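Local coordinates for 2S Albumin protein (PDB 6IX1), which probably serves as a seed storage albumin, folded as a four-bladed beta-propeller of the hemopexin type, at residues 118-123 with 171-176; 157-162 with 201-206; 165-170 with 190-195. One frame throughout, in Å; residues are numbered along the deposited sequence.

All three contacts join consecutive blades of a hemopexin-type propeller or fasten the chain that runs between them, and all reach the sheet built from strands 173-176, 182-187, 190-195 and 204-211. Interaction 1 is the central one: innermost strands meet in a buried contact held by serine hydroxyls and bridging waters. Interaction 2 lies toward the periphery, partly buried, where apolar side chains and one water join the end of one blade to the outermost strand of the next. Interaction 3 falls between them; it is buried and largely apolar, an aromatic ring set on strand 190-195. That strand adjoins 204-211, so interactions 2 and 3 touch through backbone pairs such as T206 N with R193 O.

Interaction 1: residues 118-123 with 171-176; sequences IDSAFR and IDASFA
Direct hydrogen bonds between 118-123 and 171-176 come from two serines. S120 OG, anti to its own backbone N, donates to S174 OG at 2.7 Å, although the modelled place of S120 OG is uncertain. S174 OG sits in the crowded position between its N and carbonyl carbon (chi1 51°) and donates a hydrogen bond to A121 O at 2.8 Å. It approaches from above the carbonyl plane, with a C=O...O angle of only 97°, so the bond misses the usual lone-pair directions.

Water carries the remaining polar links. One molecule probably donates to D119 OD2, which also accepts from G135 N, and accepts from I171 N. Another accepts from both R123 N and A176 N. A third lies 2.4 Å from D119 O and 2.5 Å from D172 O, short for water.

Strands 120-123 and 173-176 run nearly parallel, 3° apart with axes approaching to 5.1 Å, as the innermost strands of adjacent blades do around the central channel of a hemopexin-type propeller. Each enters through a classic beta bulge, D119 and S120 facing F133 in one blade, D172 and A173 facing F186 in the next.

Van der Waals packing fills in between. I171 CG2 lies 3.8 Å from S120 CB, beside the hydroxyl pair. The F122 ring turns its edge to S174, CD2 standing 3.7 Å from OG, while the ring continues outward to meet F196 edge-to-face. At the far end A176 CB presses against R123 O at 3.3 Å; the guanidinium of R123 leads away to T68 O and G127 O.

Interaction 2: residues 157-162 with 201-206; sequences DGFPVL and TNNTLT
The F159 ring and the N203 carboxamide form the flat part of this contact, their planes 47° apart and the side chains crossing at about a right angle. N203 OD1 comes obliquely to the ring, 3.4 Å from F159 CE1, while Y131 and Y138 meet the same ring edge-to-face. The oxygen also accepts from T197 N, which helps fix the turn of the amide. On its other side, N203 ND2 donates to a water at 2.7 Å, and that water accepts from V161 N at 3.0 Å. An alanine at N203 would lose, with the carboxamide, the T197 bond and the water link to V161, and would probably hold 201-206 less firmly against the 3-10 turn.

The two segments belong to successive propeller blades: 157-162 is the end of a short helix and a 3-10 turn that finish one blade, and 201-206 leads into the outermost strand of the next. The turn is closed by L162 N bonding to F159 O, and it presents V161 and L162 to that strand.

V161 CG2, anti to its backbone N, packs 3.6 Å from N203 O and 3.9 Å from L205 CG, the valine and leucine sliding past each other in opposite directions. L162 CD2 touches L205 CD2 at 4.1 Å. Toward the solvent, the P160 ring crosses T201 at about a right angle, its CG 3.6 Å from T201 CB.

Interaction 3: residues 165-170 with 190-195; sequences TIFESG and QYVRIK. With SO4 (sulfate ion), chain D.
F167 holds its CG anti to the carbonyl carbon (chi1 -59°), which brings its ring down onto strand 190-195. V192 in turn places CG1 in the crowded position between backbone N and carbonyl carbon (chi1 71°), beneath that ring. The result is a CH-pi contact: V192 CG1 lies over the face, 4.0 Å from the F167 ring centroid and 24° off its normal, displaced toward the rim, with F167 CE2 its nearest ring atom at 3.6 Å. The opposite face receives I166 CG2, so the ring is sandwiched between two aliphatic groups, and T165 OG1 lies at its edge.

The same threonine shapes the loop. T165 OG1 accepts from F167 N at 3.2 Å, an ST turn at the start of 3-10 segment 166-168, and probably helps set where the ring emerges; the same hydroxyl is also hydrogen-bonded to L162 O. I166 CG2 is also crossed by the extended Q190 side chain, whose OE1 comes within 3.4 Å of it. Beyond these residues, K187 NZ bonds to S169 OG and G170 O.

Y191 points away from the loop, and its OH donates to sulfate O3 at 3.0 Å. Sulfate O2 lies over one face of the R193 guanidinium, 3.4 Å above its plane; NH1 of that arginine forms a salt bridge with E182. Y184 OH and G32 N also bind this ion, which probably came from the crystallisation liquor. The F167 packing helps seat the connection between two blades of the hemopexin-type propeller, passing from an outer strand back to the next innermost one, on the sheet it enters.

Interaction 1: residues 118-123 with 171-176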
loop_
_atom_site.group_PDB
_atom_site.type_symbol
_atom_site.label_atom_id
_atom_site.label_comp_id
_atom_site.label_asym_id
_atom_site.label_seq_id
_atom_site.Cartn_x
_atom_site.Cartn_y
_atom_site.Cartn_z
ATOM N N ILE A 118 0.270 -1.432 -10.861
ATOM C CA ILE A 118 -0.803 -1.190 -9.885
ATOM C C ILE A 118 -0.504 0.117 -9.179
ATOM O O ILE A 118 0.669 0.293 -8.760
ATOM C CB ILE A 118 -0.968 -2.430 -8.956
ATOM C CG1 ILE A 118 -1.069 -3.730 -9.783
ATOM C CG2 ILE A 118 -2.157 -2.222 -8.032
ATOM C CD1 ILE A 118 -1.328 -4.931 -9.013
ATOM N N ASP A 119 -1.517 0.960 -8.966
ATOM C CA ASP A 119 -1.216 2.217 -8.255
ATOM C C ASP A 119 -1.123 1.983 -6.757
ATOM O O ASP A 119 -0.233 2.610 -6.138
ATOM C CB ASP A 119 -2.325 3.235 -8.504
ATOM C CG ASP A 119 -2.411 3.810 -9.919
ATOM O OD1 ASP A 119 -1.404 3.665 -10.675
ATOM O OD2 ASP A 119 -3.467 4.328 -10.283
ATOM N N SER A 120 -2.021 1.218 -6.201
ATOM C CA SER A 120 -2.091 1.131 -4.749
ATOM C C SER A 120 -2.815 -0.135 -4.359
ATOM O O SER A 120 -3.520 -0.704 -5.233
ATOM C CB SER A 120 -2.816 2.321 -4.132
ATOM O OG SER A 120 -2.522 2.503 -2.788
ATOM N N ALA A 121 -2.697 -0.540 -3.107
ATOM C CA ALA A 121 -3.343 -1.728 -2.632
ATOM C C ALA A 121 -3.458 -1.719 -1.134
ATOM O O ALA A 121 -2.582 -1.090 -0.496
ATOM C CB ALA A 121 -2.571 -2.917 -3.035
ATOM N N PHE A 122 -4.386 -2.447 -0.546
ATOM C CA PHE A 122 -4.362 -2.588 0.914
ATOM C C PHE A 122 -5.054 -3.858 1.277
ATOM O O PHE A 122 -5.907 -4.331 0.496
ATOM C CB PHE A 122 -4.935 -1.401 1.680
ATOM C CG PHE A 122 -6.404 -1.115 1.584
ATOM C CD1 PHE A 122 -7.308 -1.725 2.383
ATOM C CD2 PHE A 122 -6.892 -0.207 0.655
ATOM C CE1 PHE A 122 -8.635 -1.392 2.310
ATOM C CE2 PHE A 122 -8.203 0.184 0.591
ATOM C CZ PHE A 122 -9.073 -0.483 1.398
ATOM N N ARG A 123 -4.713 -4.421 2.410
ATOM C CA ARG A 123 -5.256 -5.685 2.892
ATOM C C ARG A 123 -6.648 -5.538 3.463
ATOM O O ARG A 123 -6.906 -4.685 4.315
ATOM C CB ARG A 123 -4.272 -6.189 3.942
ATOM C CG ARG A 123 -4.587 -7.559 4.560
ATOM C CD ARG A 123 -4.463 -8.687 3.604
ATOM N NE ARG A 123 -4.456 -9.957 4.259
ATOM C CZ ARG A 123 -5.521 -10.715 4.586
ATOM N NH1 ARG A 123 -6.732 -10.360 4.161
ATOM N NH2 ARG A 123 -5.408 -11.867 5.186
ATOM N N ILE A 171 -5.876 6.423 -6.373
ATOM C CA ILE A 171 -5.167 6.370 -5.063
ATOM C C ILE A 171 -3.686 6.135 -5.379
ATOM O O ILE A 171 -3.374 5.276 -6.179
ATOM C CB ILE A 171 -5.798 5.267 -4.178
ATOM C CG1 ILE A 171 -7.297 5.543 -3.988
ATOM C CG2 ILE A 171 -5.062 5.126 -2.878
ATOM C CD1 ILE A 171 -8.076 4.493 -3.276
ATOM N N ASP A 172 -2.774 6.919 -4.749
ATOM C CA ASP A 172 -1.318 6.758 -4.913
ATOM C C ASP A 172 -0.731 5.719 -3.951
ATOM O O ASP A 172 0.286 5.122 -4.278
ATOM C CB ASP A 172 -0.591 8.078 -4.735
ATOM C CG ASP A 172 -0.827 9.029 -5.895
ATOM O OD1 ASP A 172 -1.128 8.581 -7.015
ATOM O OD2 ASP A 172 -0.752 10.239 -5.639
ATOM N N ALA A 173 -1.294 5.589 -2.736
ATOM C CA ALA A 173 -0.732 4.636 -1.767
ATOM C C ALA A 173 -1.809 4.357 -0.733
ATOM O O ALA A 173 -2.733 5.197 -0.565
ATOM C CB ALA A 173 0.534 5.180 -1.084
ATOM N N SER A 174 -1.697 3.263 -0.015
ATOM C CA SER A 174 -2.704 2.932 1.000
ATOM C C SER A 174 -2.130 1.837 1.882
ATOM O O SER A 174 -1.333 1.071 1.424
ATOM C CB SER A 174 -4.025 2.454 0.332
ATOM O OG SER A 174 -3.791 1.399 -0.639
ATOM N N PHE A 175 -2.676 1.770 3.065
ATOM C CA PHE A 175 -2.434 0.570 3.888
ATOM C C PHE A 175 -3.592 0.350 4.854
ATOM O O PHE A 175 -4.282 1.282 5.280
ATOM C CB PHE A 175 -1.089 0.681 4.649
ATOM C CG PHE A 175 -1.046 1.636 5.792
ATOM C CD1 PHE A 175 -0.874 2.983 5.562
ATOM C CD2 PHE A 175 -1.132 1.175 7.097
ATOM C CE1 PHE A 175 -0.802 3.875 6.636
ATOM C CE2 PHE A 175 -1.098 2.077 8.158
ATOM C CZ PHE A 175 -0.964 3.404 7.937
ATOM N N ALA A 176 -3.777 -0.894 5.217
ATOM C CA ALA A 176 -4.757 -1.228 6.220
ATOM C C ALA A 176 -4.199 -0.913 7.617
ATOM O O ALA A 176 -3.033 -1.192 7.890
ATOM C CB ALA A 176 -4.989 -2.719 6.178
HETATM O O HOH W 1 -5.663 4.324 -8.354
HETATM O O HOH W 2 1.651 4.137 -6.180
HETATM O O HOH W 3 -2.294 -3.025 3.663
#

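Interaction 2: residues 157-162 with 201-206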
loop_
_atom_site.group_PDB
_atom_site.type_symbol
_atom_site.label_atom_id
_atom_site.label_comp_id
_atom_site.label_asym_id
_atom_site.label_seq_id
_atom_site.Cartn_x
_atom_site.Cartn_y
_atom_site.Cartn_z
ATOM N N ASP A 157 -17.897 2.563 -7.287
ATOM C CA ASP A 157 -18.887 1.449 -7.180
ATOM C C ASP A 157 -18.726 0.690 -5.872
ATOM O O ASP A 157 -19.697 0.217 -5.321
ATOM C CB ASP A 157 -18.721 0.445 -8.315
ATOM C CG ASP A 157 -19.049 1.073 -9.696
ATOM O OD1 ASP A 157 -20.009 1.837 -9.713
ATOM O OD2 ASP A 157 -18.371 0.709 -10.664
ATOM N N GLY A 158 -17.519 0.525 -5.350
ATOM C CA GLY A 158 -17.274 -0.078 -4.047
ATOM C C GLY A 158 -17.340 0.908 -2.915
ATOM O O GLY A 158 -17.703 0.542 -1.799
ATOM N N PHE A 159 -16.861 2.122 -3.210
ATOM C CA PHE A 159 -16.633 3.171 -2.173
ATOM C C PHE A 159 -17.325 4.463 -2.570
ATOM O O PHE A 159 -16.651 5.456 -2.780
ATOM C CB PHE A 159 -15.119 3.327 -1.946
ATOM C CG PHE A 159 -14.396 2.101 -1.562
ATOM C CD1 PHE A 159 -14.258 1.779 -0.225
ATOM C CD2 PHE A 159 -13.806 1.301 -2.525
ATOM C CE1 PHE A 159 -13.606 0.626 0.143
ATOM C CE2 PHE A 159 -13.148 0.146 -2.135
ATOM C CZ PHE A 159 -13.020 -0.159 -0.809
ATOM N N PRO A 160 -18.688 4.449 -2.650
ATOM C CA PRO A 160 -19.387 5.682 -2.960
ATOM C C PRO A 160 -19.111 6.800 -1.952
ATOM O O PRO A 160 -19.283 7.946 -2.292
ATOM C CB PRO A 160 -20.864 5.313 -3.016
ATOM C CG PRO A 160 -20.906 4.049 -2.166
ATOM C CD PRO A 160 -19.612 3.316 -2.449
ATOM N N VAL A 161 -18.619 6.457 -0.733
ATOM C CA VAL A 161 -18.295 7.489 0.261
ATOM C C VAL A 161 -17.226 8.426 -0.297
ATOM O O VAL A 161 -17.076 9.509 0.208
ATOM C CB VAL A 161 -17.926 6.831 1.599
ATOM C CG1 VAL A 161 -16.548 6.249 1.577
ATOM C CG2 VAL A 161 -18.002 7.811 2.769
ATOM N N LEU A 162 -16.443 7.967 -1.250
ATOM C CA LEU A 162 -15.344 8.774 -1.818
ATOM C C LEU A 162 -15.779 9.636 -3.015
ATOM O O LEU A 162 -14.996 10.419 -3.491
ATOM C CB LEU A 162 -14.222 7.847 -2.310
ATOM C CG LEU A 162 -13.581 7.009 -1.223
ATOM C CD1 LEU A 162 -12.513 6.114 -1.857
ATOM C CD2 LEU A 162 -12.919 7.882 -0.175
ATOM N N THR A 201 -21.621 -1.053 0.680
ATOM C CA THR A 201 -21.254 0.380 0.532
ATOM C C THR A 201 -21.587 1.106 1.819
ATOM O O THR A 201 -22.083 2.207 1.797
ATOM C CB THR A 201 -21.938 0.969 -0.710
ATOM O OG1 THR A 201 -23.323 0.810 -0.578
ATOM C CG2 THR A 201 -21.509 0.332 -1.992
ATOM N N ASN A 202 -21.127 0.535 2.938
ATOM C CA ASN A 202 -21.348 1.109 4.290
ATOM C C ASN A 202 -20.057 1.785 4.776
ATOM O O ASN A 202 -20.036 2.094 5.956
ATOM C CB ASN A 202 -21.855 0.049 5.257
ATOM C CG ASN A 202 -23.209 -0.490 4.911
ATOM O OD1 ASN A 202 -24.023 0.229 4.345
ATOM N ND2 ASN A 202 -23.417 -1.752 5.227
ATOM N N ASN A 203 -19.088 2.067 3.921
ATOM C CA ASN A 203 -17.804 2.602 4.346
ATOM C C ASN A 203 -18.042 4.018 4.853
ATOM O O ASN A 203 -18.936 4.717 4.458
ATOM C CB ASN A 203 -16.823 2.619 3.199
ATOM C CG ASN A 203 -16.897 1.381 2.351
ATOM O OD1 ASN A 203 -16.105 0.465 2.495
ATOM N ND2 ASN A 203 -17.911 1.323 1.468
ATOM N N THR A 204 -17.206 4.421 5.792
ATOM C CA THR A 204 -17.311 5.775 6.382
ATOM C C THR A 204 -15.967 6.479 6.271
ATOM O O THR A 204 -14.942 5.846 6.243
ATOM C CB THR A 204 -17.876 5.779 7.778
ATOM O OG1 THR A 204 -17.131 4.837 8.499
ATOM C CG2 THR A 204 -19.328 5.396 7.710
ATOM N N LEU A 205 -16.024 7.809 6.263
ATOM C CA LEU A 205 -14.795 8.608 6.431
ATOM C C LEU A 205 -14.615 8.800 7.913
ATOM O O LEU A 205 -15.570 9.270 8.578
ATOM C CB LEU A 205 -14.858 9.980 5.781
ATOM C CG LEU A 205 -15.068 9.871 4.301
ATOM C CD1 LEU A 205 -15.015 11.203 3.587
ATOM C CD2 LEU A 205 -14.125 8.959 3.594
ATOM N N THR A 206 -13.424 8.590 8.400
ATOM C CA THR A 206 -13.101 8.879 9.814
ATOM C C THR A 206 -12.423 10.248 9.752
ATOM O O THR A 206 -11.247 10.261 9.318
ATOM C CB THR A 206 -12.272 7.777 10.461
ATOM O OG1 THR A 206 -12.824 6.489 10.255
ATOM C CG2 THR A 206 -12.052 8.092 11.940
HETATM O O HOH W 4 -18.863 3.710 0.532
#

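Interaction 3: residues 165-170 with 190-195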
loop_
_atom_site.group_PDB
_atom_site.type_symbol
_atom_site.label_atom_id
_atom_site.label_comp_id
_atom_site.label_asym_id
_atom_site.label_seq_id
_atom_site.Cartn_x
_atom_site.Cartn_y
_atom_site.Cartn_z
ATOM N N THR A 165 -14.560 13.432 -3.837
ATOM C CA THR A 165 -13.201 13.574 -3.314
ATOM C C THR A 165 -12.239 13.199 -4.425
ATOM O O THR A 165 -12.625 12.412 -5.309
ATOM C CB THR A 165 -12.905 12.754 -2.061
ATOM O OG1 THR A 165 -12.643 11.385 -2.410
ATOM C CG2 THR A 165 -13.991 12.906 -1.006
ATOM N N ILE A 166 -10.962 13.553 -4.273
ATOM C CA ILE A 166 -9.998 13.207 -5.360
ATOM C C ILE A 166 -9.760 11.705 -5.389
ATOM O O ILE A 166 -9.362 11.158 -6.489
ATOM C CB ILE A 166 -8.694 13.960 -5.228
ATOM C CG1 ILE A 166 -7.843 13.842 -6.489
ATOM C CG2 ILE A 166 -8.008 13.565 -3.954
ATOM C CD1 ILE A 166 -8.486 14.382 -7.803
ATOM N N PHE A 167 -10.086 11.000 -4.312
ATOM C CA PHE A 167 -9.818 9.562 -4.314
ATOM C C PHE A 167 -10.692 8.869 -5.362
ATOM O O PHE A 167 -10.425 7.702 -5.662
ATOM C CB PHE A 167 -9.990 8.989 -2.932
ATOM C CG PHE A 167 -9.084 9.646 -1.932
ATOM C CD1 PHE A 167 -7.773 9.212 -1.822
ATOM C CD2 PHE A 167 -9.496 10.684 -1.130
ATOM C CE1 PHE A 167 -6.910 9.835 -0.938
ATOM C CE2 PHE A 167 -8.603 11.297 -0.251
ATOM C CZ PHE A 167 -7.313 10.914 -0.242
ATOM N N GLU A 168 -11.807 9.472 -5.749
ATOM C CA GLU A 168 -12.688 8.860 -6.753
ATOM C C GLU A 168 -11.927 8.559 -8.069
ATOM O O GLU A 168 -12.338 7.596 -8.741
ATOM C CB GLU A 168 -13.944 9.727 -6.960
ATOM C CG GLU A 168 -13.684 10.916 -7.755
ATOM C CD GLU A 168 -14.769 11.958 -7.842
ATOM O OE1 GLU A 168 -15.893 11.708 -7.307
ATOM O OE2 GLU A 168 -14.396 13.097 -8.327
ATOM N N SER A 169 -10.877 9.318 -8.370
ATOM C CA SER A 169 -10.132 9.217 -9.641
ATOM C C SER A 169 -8.852 8.395 -9.519
ATOM O O SER A 169 -8.200 8.180 -10.510
ATOM C CB SER A 169 -9.813 10.621 -10.098
ATOM O OG SER A 169 -8.786 11.241 -9.288
ATOM N N GLY A 170 -8.544 7.913 -8.304
ATOM C CA GLY A 170 -7.324 7.109 -8.081
ATOM C C GLY A 170 -6.670 7.404 -6.757
ATOM O O GLY A 170 -6.984 8.402 -6.100
ATOM N N GLN A 190 -2.248 14.609 0.031
ATOM C CA GLN A 190 -3.428 14.483 0.924
ATOM C C GLN A 190 -3.643 13.007 1.281
ATOM O O GLN A 190 -3.173 12.071 0.617
ATOM C CB GLN A 190 -4.723 14.944 0.228
ATOM C CG GLN A 190 -4.921 16.400 -0.070
ATOM C CD GLN A 190 -6.182 16.572 -0.875
ATOM O OE1 GLN A 190 -6.503 15.796 -1.822
ATOM N NE2 GLN A 190 -6.846 17.628 -0.504
ATOM N N TYR A 191 -4.388 12.847 2.333
ATOM C CA TYR A 191 -4.837 11.521 2.749
ATOM C C TYR A 191 -6.205 11.562 3.406
ATOM O O TYR A 191 -6.695 12.623 3.783
ATOM C CB TYR A 191 -3.859 10.833 3.708
ATOM C CG TYR A 191 -3.946 11.180 5.181
ATOM C CD1 TYR A 191 -3.662 12.442 5.627
ATOM C CD2 TYR A 191 -4.458 10.275 6.062
ATOM C CE1 TYR A 191 -3.750 12.762 6.973
ATOM C CE2 TYR A 191 -4.531 10.528 7.420
ATOM C CZ TYR A 191 -4.148 11.785 7.852
ATOM O OH TYR A 191 -4.116 12.151 9.172
ATOM N N VAL A 192 -6.783 10.411 3.554
ATOM C CA VAL A 192 -7.973 10.214 4.369
ATOM C C VAL A 192 -7.942 8.845 5.034
ATOM O O VAL A 192 -7.317 7.934 4.527
ATOM C CB VAL A 192 -9.253 10.369 3.520
ATOM C CG1 VAL A 192 -9.446 9.214 2.548
ATOM C CG2 VAL A 192 -10.479 10.640 4.364
ATOM N N ARG A 193 -8.624 8.798 6.180
ATOM C CA ARG A 193 -8.784 7.561 6.906
ATOM C C ARG A 193 -10.221 7.122 6.691
ATOM O O ARG A 193 -11.133 7.919 6.851
ATOM C CB ARG A 193 -8.460 7.736 8.365
ATOM C CG ARG A 193 -8.666 6.477 9.198
ATOM C CD ARG A 193 -8.032 6.536 10.542
ATOM N NE ARG A 193 -8.500 7.666 11.316
ATOM C CZ ARG A 193 -8.751 7.699 12.644
ATOM N NH1 ARG A 193 -8.822 6.578 13.349
ATOM N NH2 ARG A 193 -8.952 8.863 13.251
ATOM N N ILE A 194 -10.371 5.840 6.327
ATOM C CA ILE A 194 -11.717 5.279 6.126
ATOM C C ILE A 194 -11.889 4.091 7.066
ATOM O O ILE A 194 -10.973 3.432 7.435
ATOM C CB ILE A 194 -11.945 4.882 4.645
ATOM C CG1 ILE A 194 -11.077 3.698 4.241
ATOM C CG2 ILE A 194 -11.802 6.094 3.748
ATOM C CD1 ILE A 194 -11.519 3.136 2.872
ATOM N N LYS A 195 -13.156 3.793 7.313
ATOM C CA LYS A 195 -13.638 2.524 7.867
ATOM C C LYS A 195 -14.304 1.828 6.672
ATOM O O LYS A 195 -15.266 2.324 6.169
ATOM C CB LYS A 195 -14.631 2.728 8.999
ATOM C CG LYS A 195 -15.114 1.509 9.708
ATOM C CD LYS A 195 -16.012 1.880 10.878
ATOM C CE LYS A 195 -16.344 0.655 11.704
ATOM N NZ LYS A 195 -17.552 0.787 12.542
HETATM S S SO4 D . -5.129 9.758 11.590
HETATM O O1 SO4 D . -5.174 10.677 12.672
HETATM O O2 SO4 D . -5.291 8.462 12.156
HETATM O O3 SO4 D . -3.911 9.810 10.960
HETATM O O4 SO4 D . -6.143 9.999 10.603
#